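Local coordinates for protein multicopper oxidase (Pseudomonas thermotolerans, PDB 6VOW) that probably oxidises phenolic, possibly lignin-related, substrates at one copper site and passes the electrons to a copper cluster that reduces oxygen to water, as laccases do, at residues A429-H438 against G448-A456. Residues are numbered along the deposited sequence; the frame is centred on the assembly and turned at random.
Sequences ADNPGVWMFH and GLMAAIEVA. With C2O (Cu-O-Cu linkage), chain B.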
loop_
_atom_site.group_PDB
_atom_site.type_symbol
_atom_site.label_atom_id
_atom_site.label_comp_id
_atom_site.label_asym_id
_atom_site.label_seq_id
_atom_site.Cartn_x
_atom_site.Cartn_y
_atom_site.Cartn_z
ATOM N N ALA A 429 18.948 8.425 -3.798
ATOM C CA ALA A 429 18.072 9.534 -4.175
ATOM C C ALA A 429 18.098 9.576 -5.693
ATOM O O ALA A 429 18.697 10.423 -6.315
ATOM C CB ALA A 429 18.518 10.816 -3.525
ATOM N N ASP A 430 17.336 8.632 -6.217
ATOM C CA ASP A 430 17.359 8.079 -7.564
ATOM C C ASP A 430 16.604 8.923 -8.568
ATOM O O ASP A 430 16.890 8.902 -9.726
ATOM C CB ASP A 430 16.542 6.756 -7.473
ATOM C CG ASP A 430 17.199 5.608 -8.151
ATOM O OD1 ASP A 430 17.976 5.805 -9.139
ATOM O OD2 ASP A 430 16.915 4.465 -7.673
ATOM N N ASN A 431 15.557 9.578 -8.094
ATOM C CA ASN A 431 14.428 10.012 -8.914
ATOM C C ASN A 431 14.245 11.490 -8.480
ATOM O O ASN A 431 13.961 11.770 -7.281
ATOM C CB ASN A 431 13.278 9.031 -8.561
ATOM C CG ASN A 431 12.058 9.220 -9.360
ATOM O OD1 ASN A 431 12.004 10.057 -10.223
ATOM N ND2 ASN A 431 11.064 8.417 -9.090
ATOM N N PRO A 432 14.515 12.452 -9.388
ATOM C CA PRO A 432 14.441 13.843 -9.020
ATOM C C PRO A 432 12.985 14.321 -8.919
ATOM O O PRO A 432 12.081 13.841 -9.632
ATOM C CB PRO A 432 15.214 14.545 -10.155
ATOM C CG PRO A 432 14.917 13.704 -11.342
ATOM C CD PRO A 432 14.946 12.301 -10.793
ATOM N N GLY A 433 12.782 15.232 -7.967
ATOM C CA GLY A 433 11.495 15.783 -7.680
ATOM C C GLY A 433 11.359 16.157 -6.236
ATOM O O GLY A 433 12.348 16.369 -5.566
ATOM N N VAL A 434 10.105 16.253 -5.817
ATOM C CA VAL A 434 9.737 16.595 -4.475
ATOM C C VAL A 434 8.806 15.520 -4.052
ATOM O O VAL A 434 7.716 15.450 -4.504
ATOM C CB VAL A 434 9.065 17.988 -4.370
ATOM C CG1 VAL A 434 8.742 18.276 -2.891
ATOM C CG2 VAL A 434 9.974 19.085 -4.932
ATOM N N TRP A 435 9.262 14.655 -3.174
ATOM C CA TRP A 435 8.484 13.461 -2.823
ATOM C C TRP A 435 7.935 13.526 -1.412
ATOM O O TRP A 435 8.674 13.725 -0.448
ATOM C CB TRP A 435 9.391 12.245 -2.885
ATOM C CG TRP A 435 10.080 12.265 -4.098
ATOM C CD1 TRP A 435 11.323 12.764 -4.324
ATOM C CD2 TRP A 435 9.544 11.920 -5.349
ATOM N NE1 TRP A 435 11.615 12.705 -5.658
ATOM C CE2 TRP A 435 10.535 12.182 -6.314
ATOM C CE3 TRP A 435 8.348 11.380 -5.756
ATOM C CZ2 TRP A 435 10.369 11.861 -7.665
ATOM C CZ3 TRP A 435 8.192 11.091 -7.142
ATOM C CH2 TRP A 435 9.198 11.330 -8.051
ATOM N N MET A 436 6.649 13.293 -1.314
ATOM C CA MET A 436 5.983 13.161 -0.021
ATOM C C MET A 436 6.513 11.985 0.788
ATOM O O MET A 436 6.803 10.882 0.283
ATOM C CB MET A 436 4.456 12.998 -0.150
ATOM C CG MET A 436 3.727 14.085 -0.937
ATOM S SD MET A 436 4.095 15.779 -0.354
ATOM C CE MET A 436 5.665 16.160 -1.164
ATOM N N PHE A 437 6.540 12.257 2.074
ATOM C CA PHE A 437 7.083 11.388 3.072
ATOM C C PHE A 437 6.166 11.484 4.258
ATOM O O PHE A 437 6.057 12.517 4.863
ATOM C CB PHE A 437 8.430 11.880 3.418
ATOM C CG PHE A 437 9.137 11.067 4.418
ATOM C CD1 PHE A 437 9.182 9.704 4.332
ATOM C CD2 PHE A 437 9.872 11.706 5.414
ATOM C CE1 PHE A 437 9.895 8.962 5.257
ATOM C CE2 PHE A 437 10.616 10.978 6.330
ATOM C CZ PHE A 437 10.624 9.594 6.244
ATOM N N HIS A 438 5.430 10.425 4.488
ATOM C CA HIS A 438 4.337 10.535 5.400
ATOM C C HIS A 438 3.872 9.201 6.026
ATOM O O HIS A 438 4.142 8.065 5.537
ATOM C CB HIS A 438 3.197 11.311 4.732
ATOM C CG HIS A 438 2.471 10.501 3.721
ATOM N ND1 HIS A 438 1.535 9.569 4.073
ATOM C CD2 HIS A 438 2.638 10.378 2.387
ATOM C CE1 HIS A 438 1.096 8.951 3.001
ATOM N NE2 HIS A 438 1.750 9.427 1.972
ATOM N N GLY A 448 -1.059 16.313 10.070
ATOM C CA GLY A 448 0.309 16.788 10.263
ATOM C C GLY A 448 1.517 15.889 9.953
ATOM O O GLY A 448 2.641 16.398 9.814
ATOM N N LEU A 449 1.332 14.574 9.859
ATOM C CA LEU A 449 2.479 13.659 9.787
ATOM C C LEU A 449 2.884 13.430 8.326
ATOM O O LEU A 449 2.733 12.343 7.755
ATOM C CB LEU A 449 2.137 12.360 10.498
ATOM C CG LEU A 449 3.266 11.464 10.971
ATOM C CD1 LEU A 449 4.307 12.292 11.724
ATOM C CD2 LEU A 449 2.687 10.349 11.856
ATOM N N MET A 450 3.409 14.497 7.724
ATOM C CA MET A 450 3.823 14.478 6.361
ATOM C C MET A 450 4.869 15.538 6.159
ATOM O O MET A 450 4.857 16.607 6.804
ATOM C CB MET A 450 2.661 14.656 5.421
ATOM C CG MET A 450 3.013 14.870 3.969
ATOM S SD MET A 450 1.705 14.296 2.873
ATOM C CE MET A 450 0.428 15.556 2.896
ATOM N N ALA A 451 5.806 15.212 5.300
ATOM C CA ALA A 451 6.762 16.172 4.888
ATOM C C ALA A 451 7.091 15.912 3.439
ATOM O O ALA A 451 6.579 14.988 2.803
ATOM C CB ALA A 451 7.967 16.042 5.752
ATOM N N ALA A 452 7.908 16.779 2.900
ATOM C CA ALA A 452 8.329 16.678 1.540
ATOM C C ALA A 452 9.868 16.654 1.525
ATOM O O ALA A 452 10.535 17.402 2.262
ATOM C CB ALA A 452 7.770 17.846 0.748
ATOM N N ILE A 453 10.414 15.731 0.733
ATOM C CA ILE A 453 11.865 15.580 0.552
ATOM C C ILE A 453 12.139 15.892 -0.900
ATOM O O ILE A 453 11.647 15.170 -1.795
ATOM C CB ILE A 453 12.322 14.163 0.862
ATOM C CG1 ILE A 453 12.170 13.902 2.371
ATOM C CG2 ILE A 453 13.754 13.955 0.362
ATOM C CD1 ILE A 453 12.128 12.458 2.708
ATOM N N GLU A 454 12.904 16.963 -1.131
ATOM C CA GLU A 454 13.290 17.373 -2.489
ATOM C C GLU A 454 14.538 16.572 -2.917
ATOM O O GLU A 454 15.544 16.546 -2.168
ATOM C CB GLU A 454 13.562 18.883 -2.556
ATOM C CG GLU A 454 13.840 19.364 -3.981
ATOM C CD GLU A 454 14.023 20.848 -4.134
ATOM O OE1 GLU A 454 13.350 21.610 -3.418
ATOM O OE2 GLU A 454 14.812 21.247 -5.011
ATOM N N VAL A 455 14.412 15.857 -4.040
ATOM C CA VAL A 455 15.521 15.259 -4.798
ATOM C C VAL A 455 15.752 16.200 -5.974
ATOM O O VAL A 455 15.110 16.112 -7.011
ATOM C CB VAL A 455 15.226 13.844 -5.362
ATOM C CG1 VAL A 455 16.499 13.219 -5.992
ATOM C CG2 VAL A 455 14.794 12.917 -4.275
ATOM N N ALA A 456 17.561 16.820 -6.034
ATOM C CA ALA A 456 17.997 17.605 -7.183
ATOM C C ALA A 456 19.500 17.673 -7.315
ATOM O O ALA A 456 20.147 16.645 -7.241
ATOM C CB ALA A 456 17.390 19.000 -7.168
HETATM CU CU2 C2O B . -0.221 5.254 -0.714
HETATM CU CU3 C2O B . 1.453 9.512 -0.249
HETATM O O1 C2O B . 0.707 7.337 -0.357
#
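Gly433, Trp435 and Phe437 pair with Val455, Ile453 and Ala451 as the hydrogen-bonded pairs of two antiparallel strands, whose axes run at 151° and approach to 4.5 Å. Six backbone hydrogen bonds join them; the straightest runs from Trp435 N to Ile453 O (2.8 Å, 174°). The side chains then sort by alternation onto two faces. On the face of Trp435, Ile453 and Val455, the indole CG stands anti to its own carbonyl carbon (chi1 -49°), which carries the pyrrole edge back along the strand to Val455: CG2 sits near the ring plane, 3.5 Å from Trp435 NE1. The same NE1 gives a weak hydrogen bond to Asn431 O (3.0 Å), in the loop before its strand. With an alanine in place of this tryptophan, the Val455 methyl would probably lose its aromatic neighbour and Asn431 O its weak donor. Gly433 suits the spot, since a beta-carbon there would run into the indole. Further along, Ile453 CD1 meets Phe437 CD2 obliquely at 3.6 Å. The other face carries Val434, Met436 and His438 against Ala452 and Met450. Met436, bent at chi2 and chi3, brings CE tightly onto Ala452 CB (3.3 Å), while Met450 lies alongside His438, its sulfur 4.5 Å from the imidazole centroid and oblique to it. His438 NE2 binds a copper of the Cu-O-Cu linkage at 2.2 Å, a metal shared with His138 and His393, so the strand carries a ligand of what is, as in other multicopper oxidases, the trinuclear cluster. Within the C-terminal cupredoxin-like domain, strand 388-392 flanks strand 433-439 and strand 368-370 flanks strand 450-455, while Phe437 and Ile453 pack on strand 375-382 and Met450 reaches Met445 of helix 442-446.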